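GH127 beta-L-arabinofuranoside (Geobacillus stearothermophilus, PDB 4QK0) probably hydrolyses beta-L-arabinofuranosidic linkages to release L-arabinose, as a glycoside hydrolase of family GH127. Local coordinates at residues P51-N57 with F69-Q75; N327-Y331 with D396-V400; I338-F342 with N416-L420; E535-A539 with W644-K648. All coordinates share one frame. Residues are numbered along the deposited sequence.

Interaction 1 (P51-N57 with F69-Q75)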
# COMPACT_ATOMS: atom_id res chain seq x y z
N PRO A 51 -8.21 -30.49 1.68
CA PRO A 51 -7.56 -31.63 2.32
C PRO A 51 -6.09 -31.30 2.71
O PRO A 51 -5.46 -30.40 2.13
CB PRO A 51 -7.61 -32.73 1.26
CG PRO A 51 -8.68 -32.29 0.33
CD PRO A 51 -8.59 -30.80 0.30
N SER A 52 -5.60 -31.95 3.77
CA SER A 52 -4.21 -31.73 4.17
C SER A 52 -3.35 -32.91 3.77
O SER A 52 -2.25 -32.71 3.34
CB SER A 52 -4.10 -31.38 5.67
OG SER A 52 -3.74 -32.48 6.44
N HIS A 53 -3.82 -34.14 3.97
CA HIS A 53 -3.01 -35.34 3.73
C HIS A 53 -1.74 -35.42 4.62
O HIS A 53 -0.80 -36.16 4.30
CB HIS A 53 -2.59 -35.45 2.24
CG HIS A 53 -3.61 -36.12 1.37
ND1 HIS A 53 -3.49 -37.44 0.97
CD2 HIS A 53 -4.74 -35.66 0.80
CE1 HIS A 53 -4.52 -37.77 0.22
NE2 HIS A 53 -5.29 -36.70 0.09
N ALA A 54 -1.69 -34.70 5.71
CA ALA A 54 -0.41 -34.59 6.42
C ALA A 54 -0.02 -35.94 7.03
O ALA A 54 1.15 -36.33 7.01
CB ALA A 54 -0.44 -33.49 7.48
N ILE A 55 -1.00 -36.63 7.59
CA ILE A 55 -0.78 -37.94 8.22
C ILE A 55 -0.64 -39.00 7.11
O ILE A 55 0.25 -39.86 7.15
CB ILE A 55 -1.91 -38.31 9.16
CG1 ILE A 55 -2.04 -37.30 10.31
CG2 ILE A 55 -1.76 -39.73 9.71
CD1 ILE A 55 -0.87 -37.29 11.26
N GLU A 56 -1.51 -38.89 6.12
CA GLU A 56 -1.52 -39.79 5.01
C GLU A 56 -0.15 -39.86 4.35
O GLU A 56 0.34 -40.94 3.98
CB GLU A 56 -2.64 -39.39 4.01
CG GLU A 56 -2.93 -40.39 2.91
CD GLU A 56 -3.26 -41.79 3.43
OE1 GLU A 56 -3.58 -41.95 4.65
OE2 GLU A 56 -3.17 -42.73 2.61
N ASN A 57 0.48 -38.72 4.15
CA ASN A 57 1.82 -38.71 3.54
C ASN A 57 2.79 -39.64 4.34
O ASN A 57 3.65 -40.23 3.75
CB ASN A 57 2.40 -37.30 3.48
CG ASN A 57 1.74 -36.40 2.42
OD1 ASN A 57 1.18 -36.86 1.43
ND2 ASN A 57 1.87 -35.10 2.62
N PHE A 69 1.94 -38.03 -3.09
CA PHE A 69 2.17 -36.98 -2.11
C PHE A 69 1.16 -35.84 -2.36
O PHE A 69 0.81 -35.58 -3.49
CB PHE A 69 3.60 -36.44 -2.24
CG PHE A 69 3.88 -35.31 -1.32
CD1 PHE A 69 3.63 -33.99 -1.71
CD2 PHE A 69 4.38 -35.56 -0.05
CE1 PHE A 69 3.85 -32.93 -0.81
CE2 PHE A 69 4.62 -34.52 0.83
CZ PHE A 69 4.36 -33.21 0.46
N TYR A 70 0.68 -35.21 -1.31
CA TYR A 70 -0.16 -34.05 -1.45
C TYR A 70 0.23 -32.98 -0.44
O TYR A 70 0.49 -33.27 0.72
CB TYR A 70 -1.62 -34.44 -1.24
CG TYR A 70 -2.59 -33.30 -1.46
CD1 TYR A 70 -2.85 -32.36 -0.43
CD2 TYR A 70 -3.26 -33.14 -2.68
CE1 TYR A 70 -3.74 -31.30 -0.63
CE2 TYR A 70 -4.15 -32.08 -2.87
CZ TYR A 70 -4.38 -31.17 -1.84
OH TYR A 70 -5.27 -30.14 -2.02
N GLY A 71 0.16 -31.72 -0.88
CA GLY A 71 0.27 -30.57 0.02
C GLY A 71 1.55 -29.78 -0.21
O GLY A 71 2.20 -29.91 -1.26
N MSE A 72 1.90 -28.96 0.77
CA MSE A 72 3.08 -28.11 0.68
C MSE A 72 4.33 -28.92 1.04
O MSE A 72 4.27 -29.97 1.69
CB MSE A 72 2.94 -26.94 1.65
CG MSE A 72 1.76 -25.99 1.33
SE MSE A 72 1.80 -25.35 -0.55
CE MSE A 72 2.73 -23.62 -0.31
N VAL A 73 5.47 -28.43 0.59
CA VAL A 73 6.72 -29.11 0.79
C VAL A 73 7.08 -29.25 2.30
O VAL A 73 7.73 -30.20 2.70
CB VAL A 73 7.80 -28.45 -0.11
CG1 VAL A 73 8.33 -27.16 0.47
CG2 VAL A 73 8.89 -29.45 -0.37
N PHE A 74 6.53 -28.34 3.11
CA PHE A 74 6.71 -28.30 4.57
C PHE A 74 5.51 -28.83 5.36
O PHE A 74 5.33 -28.53 6.54
CB PHE A 74 6.98 -26.85 5.00
CG PHE A 74 5.98 -25.85 4.46
CD1 PHE A 74 4.69 -25.77 4.98
CD2 PHE A 74 6.33 -25.01 3.39
CE1 PHE A 74 3.76 -24.87 4.45
CE2 PHE A 74 5.42 -24.11 2.87
CZ PHE A 74 4.14 -24.03 3.41
N GLN A 75 4.68 -29.60 4.71
CA GLN A 75 3.53 -30.24 5.35
C GLN A 75 3.90 -31.08 6.62
O GLN A 75 3.15 -31.10 7.59
CB GLN A 75 2.86 -31.15 4.29
CG GLN A 75 1.38 -31.44 4.51
CD GLN A 75 0.45 -30.36 3.97
OE1 GLN A 75 0.89 -29.32 3.43
NE2 GLN A 75 -0.84 -30.60 4.10
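Pro51 opens the segment against Tyr70. Its O lies 3.4 Å from Tyr70 CE1, and its CD is 4.1 Å from Tyr70 OH. Ser52 comes next and forms an ST turn, with Ala54 N donating to Ser52 OG (3.1 Å). Both Ser52 N and His53 N bond to Asp44. Ser52 O also meets the amide of Gln75: NE2 to O is 2.6 Å, but the bond is bent and weak. The His53 ring takes Tyr70 CB over one face, a CH-pi contact 4.0 Å from the ring centroid. Ala54 begins the helical part and rests its CB 4.0 Å from Gln75 CG. Asn57 N bonds to His53 O (2.9 Å) in the first turn of helix 54-61.

Asn57 makes the two well-aligned hydrogen bonds across the segments. Its OD1 accepts from Tyr70 N (3.2 Å), and its ND2 donates to Tyr70 O (3.0 Å). One amide thus reads both backbone groups of Tyr70. Gln75 OE1 holds Met72 N (2.9 Å) across a type I turn. Gly71 fits here because a CB would clash with Gln75 CD and with the carbonyl of Tyr70.

Side-chain amides thus satisfy backbone groups of a loop that has no regular secondary structure. The two bonds of Asn57 carry the polar link, and the Gln75 to Ser52 bond adds a weak one. They fasten the loop leading to helix 76-92 onto the start of helix 54-61.

Interaction 2 (N327-Y331 with D396-V400)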
# COMPACT_ATOMS: atom_id res chain seq x y z
N ASN A 327 -0.09 1.30 9.53
CA ASN A 327 -1.09 0.56 10.28
C ASN A 327 -2.08 -0.25 9.42
O ASN A 327 -2.59 -1.29 9.86
CB ASN A 327 -1.82 1.54 11.19
CG ASN A 327 -0.90 2.11 12.27
OD1 ASN A 327 -0.24 1.36 12.96
ND2 ASN A 327 -0.83 3.44 12.40
N ASP A 328 -2.33 0.24 8.23
CA ASP A 328 -3.40 -0.27 7.36
C ASP A 328 -2.84 -1.30 6.44
O ASP A 328 -3.55 -2.24 6.06
CB ASP A 328 -4.11 0.87 6.58
CG ASP A 328 -3.13 1.77 5.80
OD1 ASP A 328 -1.90 1.73 6.03
OD2 ASP A 328 -3.61 2.57 4.96
N THR A 329 -1.55 -1.21 6.12
CA THR A 329 -0.89 -2.17 5.29
C THR A 329 0.10 -3.11 6.05
O THR A 329 0.81 -3.91 5.42
CB THR A 329 -0.10 -1.46 4.21
OG1 THR A 329 0.75 -0.47 4.81
CG2 THR A 329 -1.04 -0.80 3.24
N ALA A 330 0.10 -3.05 7.37
CA ALA A 330 0.91 -3.92 8.23
C ALA A 330 0.77 -5.35 7.84
O ALA A 330 -0.30 -5.77 7.38
CB ALA A 330 0.46 -3.77 9.64
N TYR A 331 1.81 -6.16 8.06
CA TYR A 331 1.63 -7.60 7.95
C TYR A 331 1.49 -8.20 9.34
O TYR A 331 0.46 -8.80 9.67
CB TYR A 331 2.73 -8.20 7.15
CG TYR A 331 2.32 -9.49 6.51
CD1 TYR A 331 1.51 -9.52 5.38
CD2 TYR A 331 2.75 -10.69 7.02
CE1 TYR A 331 1.13 -10.74 4.79
CE2 TYR A 331 2.40 -11.89 6.44
CZ TYR A 331 1.58 -11.92 5.34
OH TYR A 331 1.28 -13.14 4.76
N ASP A 396 -3.12 -3.60 -2.57
CA ASP A 396 -2.12 -3.41 -1.53
C ASP A 396 -2.65 -3.67 -0.14
O ASP A 396 -1.91 -3.52 0.83
CB ASP A 396 -1.41 -2.05 -1.66
CG ASP A 396 -2.31 -0.83 -1.42
OD1 ASP A 396 -3.43 -1.03 -0.93
OD2 ASP A 396 -1.87 0.34 -1.72
N LYS A 397 -3.91 -4.10 -0.02
CA LYS A 397 -4.48 -4.49 1.28
C LYS A 397 -5.17 -5.83 1.28
O LYS A 397 -5.80 -6.19 2.25
CB LYS A 397 -5.44 -3.46 1.79
CG LYS A 397 -4.74 -2.15 2.06
CD LYS A 397 -5.64 -1.13 2.68
CE LYS A 397 -4.94 0.23 2.62
NZ LYS A 397 -5.77 1.27 3.27
N ARG A 398 -4.99 -6.61 0.23
CA ARG A 398 -5.74 -7.83 0.07
C ARG A 398 -5.25 -8.88 1.04
O ARG A 398 -5.97 -9.82 1.32
CB ARG A 398 -5.62 -8.36 -1.37
CG ARG A 398 -4.26 -8.99 -1.72
CD ARG A 398 -4.16 -9.25 -3.21
NE ARG A 398 -2.93 -9.89 -3.63
CZ ARG A 398 -1.74 -9.29 -3.76
NH1 ARG A 398 -1.57 -7.98 -3.51
NH2 ARG A 398 -0.68 -10.01 -4.13
N HIS A 399 -4.04 -8.74 1.57
CA HIS A 399 -3.54 -9.63 2.68
C HIS A 399 -4.26 -9.36 3.98
O HIS A 399 -4.21 -10.14 4.90
CB HIS A 399 -2.04 -9.40 2.90
CG HIS A 399 -1.72 -8.02 3.37
ND1 HIS A 399 -1.68 -6.93 2.53
CD2 HIS A 399 -1.39 -7.56 4.59
CE1 HIS A 399 -1.32 -5.86 3.21
NE2 HIS A 399 -1.14 -6.21 4.47
N VAL A 400 -4.89 -8.21 4.10
CA VAL A 400 -5.60 -7.91 5.33
C VAL A 400 -7.03 -8.48 5.25
O VAL A 400 -7.87 -7.99 4.47
CB VAL A 400 -5.66 -6.41 5.57
CG1 VAL A 400 -6.49 -6.13 6.81
CG2 VAL A 400 -4.26 -5.84 5.74
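The imidazole of His399 lies beside the ring of Tyr331. The planes are near parallel at 28°, but the rings are slid apart and barely overlap, with centroids 5.6 Å apart. His399 CD2 is 3.6 Å from Tyr331 CD1. The same imidazole donates from NE2 to Ala330 O at 3.1 Å and, weakly, to Thr329 O at 3.2 Å. It thus holds two successive carbonyls. A type I turn from Lys397 to Val400, closed by Val400 N to Lys397 O (2.9 Å), carries this histidine. Lys397 extends its chain so that NZ forms a salt bridge with Asp328 OD2 (3.0 Å). Val400 CG2 packs 3.7 Å from Asp328 O. Thr329 CG2 lies 3.7 Å from Asp396 O. Thr329 also packs on Arg394 of the second subunit.

Tyr331 OH bonds to Glu317. The contact joins two loops of the catalytic domain: the one leading into helix 334-350, and the one between strand 386-387 and helix 413-422. Asp328 rests on Glu386 of that strand.

Interaction 3 (I338-F342 with N416-L420)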
# COMPACT_ATOMS: atom_id res chain seq x y z
N ILE A 338 4.64 -14.68 17.75
CA ILE A 338 5.00 -15.85 18.51
C ILE A 338 6.51 -15.99 18.49
O ILE A 338 7.15 -16.25 19.52
CB ILE A 338 4.33 -17.09 17.90
CG1 ILE A 338 2.81 -17.01 18.06
CG2 ILE A 338 4.89 -18.36 18.50
CD1 ILE A 338 2.09 -18.10 17.27
N ALA A 339 7.12 -15.85 17.32
CA ALA A 339 8.59 -15.99 17.23
C ALA A 339 9.30 -14.93 18.07
O ALA A 339 10.36 -15.18 18.65
CB ALA A 339 9.05 -15.88 15.81
N LEU A 340 8.71 -13.74 18.18
CA LEU A 340 9.32 -12.72 19.01
C LEU A 340 9.31 -13.18 20.47
O LEU A 340 10.25 -12.97 21.21
CB LEU A 340 8.61 -11.42 18.85
CG LEU A 340 8.98 -10.20 19.67
CD1 LEU A 340 10.46 -9.86 19.50
CD2 LEU A 340 8.11 -9.03 19.27
N VAL A 341 8.23 -13.81 20.88
CA VAL A 341 8.19 -14.32 22.24
C VAL A 341 9.34 -15.32 22.49
O VAL A 341 10.01 -15.25 23.52
CB VAL A 341 6.85 -14.98 22.54
CG1 VAL A 341 6.88 -15.67 23.91
CG2 VAL A 341 5.73 -13.94 22.51
N PHE A 342 9.55 -16.24 21.56
CA PHE A 342 10.63 -17.22 21.69
C PHE A 342 11.98 -16.49 21.83
O PHE A 342 12.81 -16.88 22.65
CB PHE A 342 10.75 -18.19 20.51
CG PHE A 342 9.52 -19.03 20.24
CD1 PHE A 342 8.65 -19.41 21.25
CD2 PHE A 342 9.25 -19.45 18.94
CE1 PHE A 342 7.53 -20.20 20.97
CE2 PHE A 342 8.13 -20.26 18.65
CZ PHE A 342 7.28 -20.64 19.68
N ASN A 416 0.53 -23.33 15.62
CA ASN A 416 1.48 -22.39 16.11
C ASN A 416 0.96 -21.69 17.35
O ASN A 416 1.65 -21.76 18.36
CB ASN A 416 2.00 -21.45 15.03
CG ASN A 416 3.51 -21.64 14.76
OD1 ASN A 416 3.87 -22.21 13.73
ND2 ASN A 416 4.38 -21.19 15.69
N LEU A 417 -0.20 -21.04 17.34
CA LEU A 417 -0.67 -20.41 18.60
C LEU A 417 -0.90 -21.42 19.71
O LEU A 417 -0.62 -21.15 20.84
CB LEU A 417 -1.95 -19.65 18.47
CG LEU A 417 -1.86 -18.14 18.34
CD1 LEU A 417 -3.27 -17.63 18.07
CD2 LEU A 417 -1.28 -17.44 19.56
N ALA A 418 -1.41 -22.56 19.36
CA ALA A 418 -1.62 -23.62 20.34
C ALA A 418 -0.34 -23.95 21.11
O ALA A 418 -0.39 -24.11 22.31
CB ALA A 418 -2.12 -24.88 19.66
N ARG A 419 0.79 -24.12 20.40
CA ARG A 419 2.01 -24.54 21.10
C ARG A 419 2.51 -23.48 22.04
O ARG A 419 2.97 -23.81 23.12
CB ARG A 419 3.10 -25.04 20.18
CG ARG A 419 3.75 -24.01 19.28
CD ARG A 419 4.78 -24.71 18.41
NE ARG A 419 5.46 -23.76 17.55
CZ ARG A 419 6.76 -23.76 17.28
NH1 ARG A 419 7.59 -24.65 17.83
NH2 ARG A 419 7.24 -22.83 16.45
N LEU A 420 2.33 -22.21 21.69
CA LEU A 420 2.68 -21.16 22.63
C LEU A 420 1.76 -21.08 23.87
O LEU A 420 2.22 -21.02 25.05
CB LEU A 420 2.69 -19.80 21.94
CG LEU A 420 2.95 -18.62 22.87
CD1 LEU A 420 4.33 -18.75 23.51
CD2 LEU A 420 2.90 -17.32 22.10
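Leu420 is the main bump on its helix. Its two methyls fill a hollow formed by Ile338, Val341 and Phe342, which sit on one face of helix 334-350. CD1 of Leu420 lies 4.0 Å from Val341 CG1 and 4.3 Å from Phe342 CE1, while its CD2 lies 4.1 Å from Ile338 CG1. Ile338 answers in the other direction. Its CD1 presses into the opposite backbone, 3.8 Å from Asn416 C and 3.7 Å from Leu417 N, and stays 4.1 Å from Leu417 CG. Beside this, Arg419 NH2 meets the edge of the Phe342 ring, 3.5 Å from CE2. The short segments approach to 11.0 Å between axes and run 32° from parallel. Tyr427 touches Val341, Phe342 and Leu420.

These helices are part of the catalytic domain, whose six-hairpin clan is consistent with an (alpha/alpha)6 barrel. The contact is held by apolar shape fit rather than polar bonds between the segments. Arg419 finds its charge partner elsewhere, in a salt bridge with Glu84.

Interaction 4 (E535-A539 with W644-K648)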
# COMPACT_ATOMS: atom_id res chain seq x y z
N GLU A 535 -3.05 5.24 29.83
CA GLU A 535 -2.02 6.03 29.26
C GLU A 535 -2.29 6.33 27.76
O GLU A 535 -2.78 5.50 27.03
CB GLU A 535 -0.69 5.27 29.31
CG GLU A 535 -0.19 4.89 30.69
CD GLU A 535 0.53 6.01 31.45
OE1 GLU A 535 0.39 7.22 31.10
OE2 GLU A 535 1.20 5.66 32.47
N ARG A 536 -1.89 7.53 27.34
CA ARG A 536 -1.88 7.95 25.95
C ARG A 536 -0.48 7.70 25.42
O ARG A 536 0.46 8.36 25.84
CB ARG A 536 -2.18 9.45 25.86
CG ARG A 536 -3.66 9.84 25.98
CD ARG A 536 -3.78 11.38 25.84
NE ARG A 536 -5.13 11.90 25.70
CZ ARG A 536 -6.02 11.97 26.69
NH1 ARG A 536 -5.72 11.57 27.94
NH2 ARG A 536 -7.24 12.44 26.45
N ILE A 537 -0.32 6.74 24.53
CA ILE A 537 1.00 6.42 24.04
C ILE A 537 1.29 7.18 22.73
O ILE A 537 0.45 7.18 21.80
CB ILE A 537 1.11 4.91 23.79
CG1 ILE A 537 0.74 4.12 25.08
CG2 ILE A 537 2.51 4.55 23.34
CD1 ILE A 537 1.59 4.45 26.30
N LYS A 538 2.47 7.77 22.64
CA LYS A 538 2.95 8.42 21.45
C LYS A 538 4.11 7.67 20.81
O LYS A 538 4.95 7.12 21.51
CB LYS A 538 3.44 9.82 21.78
CG LYS A 538 2.36 10.75 22.28
CD LYS A 538 1.30 11.13 21.25
CE LYS A 538 1.92 11.74 19.98
NZ LYS A 538 0.97 12.12 18.91
N ALA A 539 4.13 7.63 19.48
CA ALA A 539 5.23 7.00 18.78
C ALA A 539 6.30 8.01 18.47
O ALA A 539 6.04 9.21 18.33
CB ALA A 539 4.80 6.35 17.52
N TRP A 644 -4.29 3.46 16.46
CA TRP A 644 -3.76 4.78 16.53
C TRP A 644 -4.86 5.76 16.14
O TRP A 644 -5.26 5.84 14.98
CB TRP A 644 -2.53 4.90 15.63
CG TRP A 644 -1.40 4.17 16.19
CD1 TRP A 644 -1.00 2.90 15.89
CD2 TRP A 644 -0.49 4.66 17.16
NE1 TRP A 644 0.07 2.56 16.63
CE2 TRP A 644 0.43 3.64 17.41
CE3 TRP A 644 -0.35 5.87 17.83
CZ2 TRP A 644 1.47 3.78 18.32
CZ3 TRP A 644 0.69 6.02 18.70
CH2 TRP A 644 1.59 4.96 18.96
N VAL A 645 -5.30 6.55 17.08
CA VAL A 645 -6.36 7.51 16.82
C VAL A 645 -5.83 8.94 16.69
O VAL A 645 -4.87 9.31 17.37
CB VAL A 645 -7.60 7.32 17.77
CG1 VAL A 645 -7.44 6.22 18.78
CG2 VAL A 645 -8.12 8.57 18.41
N ASN A 646 -6.41 9.69 15.77
CA ASN A 646 -6.10 11.08 15.61
C ASN A 646 -6.30 11.89 16.85
O ASN A 646 -7.25 11.74 17.54
CB ASN A 646 -6.89 11.71 14.48
CG ASN A 646 -6.47 11.23 13.15
OD1 ASN A 646 -7.23 10.66 12.46
ND2 ASN A 646 -5.26 11.46 12.80
N GLU A 647 -5.36 12.77 17.10
CA GLU A 647 -5.34 13.56 18.28
C GLU A 647 -5.86 14.97 18.05
O GLU A 647 -5.65 15.55 17.03
CB GLU A 647 -3.91 13.54 18.84
CG GLU A 647 -3.66 14.25 20.14
CD GLU A 647 -2.52 13.65 20.97
OE1 GLU A 647 -1.36 13.71 20.56
OE2 GLU A 647 -2.79 13.15 22.06
N LYS A 648 -6.60 15.44 19.02
CA LYS A 648 -7.02 16.83 19.23
C LYS A 648 -7.68 17.57 18.11
O LYS A 648 -8.80 18.03 18.27
CB LYS A 648 -5.92 17.65 19.87
CG LYS A 648 -5.09 18.46 18.91
CD LYS A 648 -4.87 19.87 19.41
CE LYS A 648 -5.23 20.91 18.36
NZ LYS A 648 -6.31 21.78 18.84
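This is a contact between two strands that are not direct neighbours in their sheet, in the C-terminal domain. Strands 534-539 and 641-647 both pair with strand 549-554. Ile537 bonds through its backbone to Ala551, and Val645 to Val550. The two segments run 110° apart, and the nearest CA atoms, of Ile537 and Trp644, are still 9.0 Å from each other. Side chains must therefore bridge the gap.

Trp644 does most of this. The rim of its indole packs on the backbone of the other strand and on Ala539 CB: CZ3 is 3.3 Å from Ile537 O, and CH2 is 3.7 Å from Ala539 N and 3.8 Å from Ala539 CB. Ile537 CG2 is farther, 4.5 Å from CH2 of Trp644. Ile306 also touches both Ile537 and Trp644.

Between Ile537 and Ala539, Lys538 sends its NZ to Glu647 OE1 (3.3 Å), a salt bridge. Lys538 NZ also bonds to Lys549 O on the shared strand. Arg536 NE is 4.5 Å from Glu647 OE2, too far for a salt bridge, and its NH2 bonds instead to the carbonyls of Pro576 and Ala579.

Lys538 and Ala539 pair with a strand of the second subunit in an antiparallel ladder, so the sheet continues across the dimer. The chemistry is thus mixed: an indole packed on the strand and a charge pair tie the chain's last strand to the strand at the subunit interface.

In the fold
Interactions 1, 2 and 3 lie in the catalytic domain, and interaction 4 in the C-terminal domain. The centre of interaction 3 lies about 3 Å from the centre of the chain. Its two helices begin near Cys335 and Cys412, which form a disulfide in another crystal structure of this protein but not here. The segments of interactions 2 and 3 alternate along the chain, with centres about 22 Å apart. Interactions 2 and 4 touch: Asn327 OD1 lies 3.4 Å from Trp644 CD1. This joins the two domains, and both contacts also reach the second subunit. Interaction 1 sits about 46 Å from interaction 4, centre to centre, across the chain's centre.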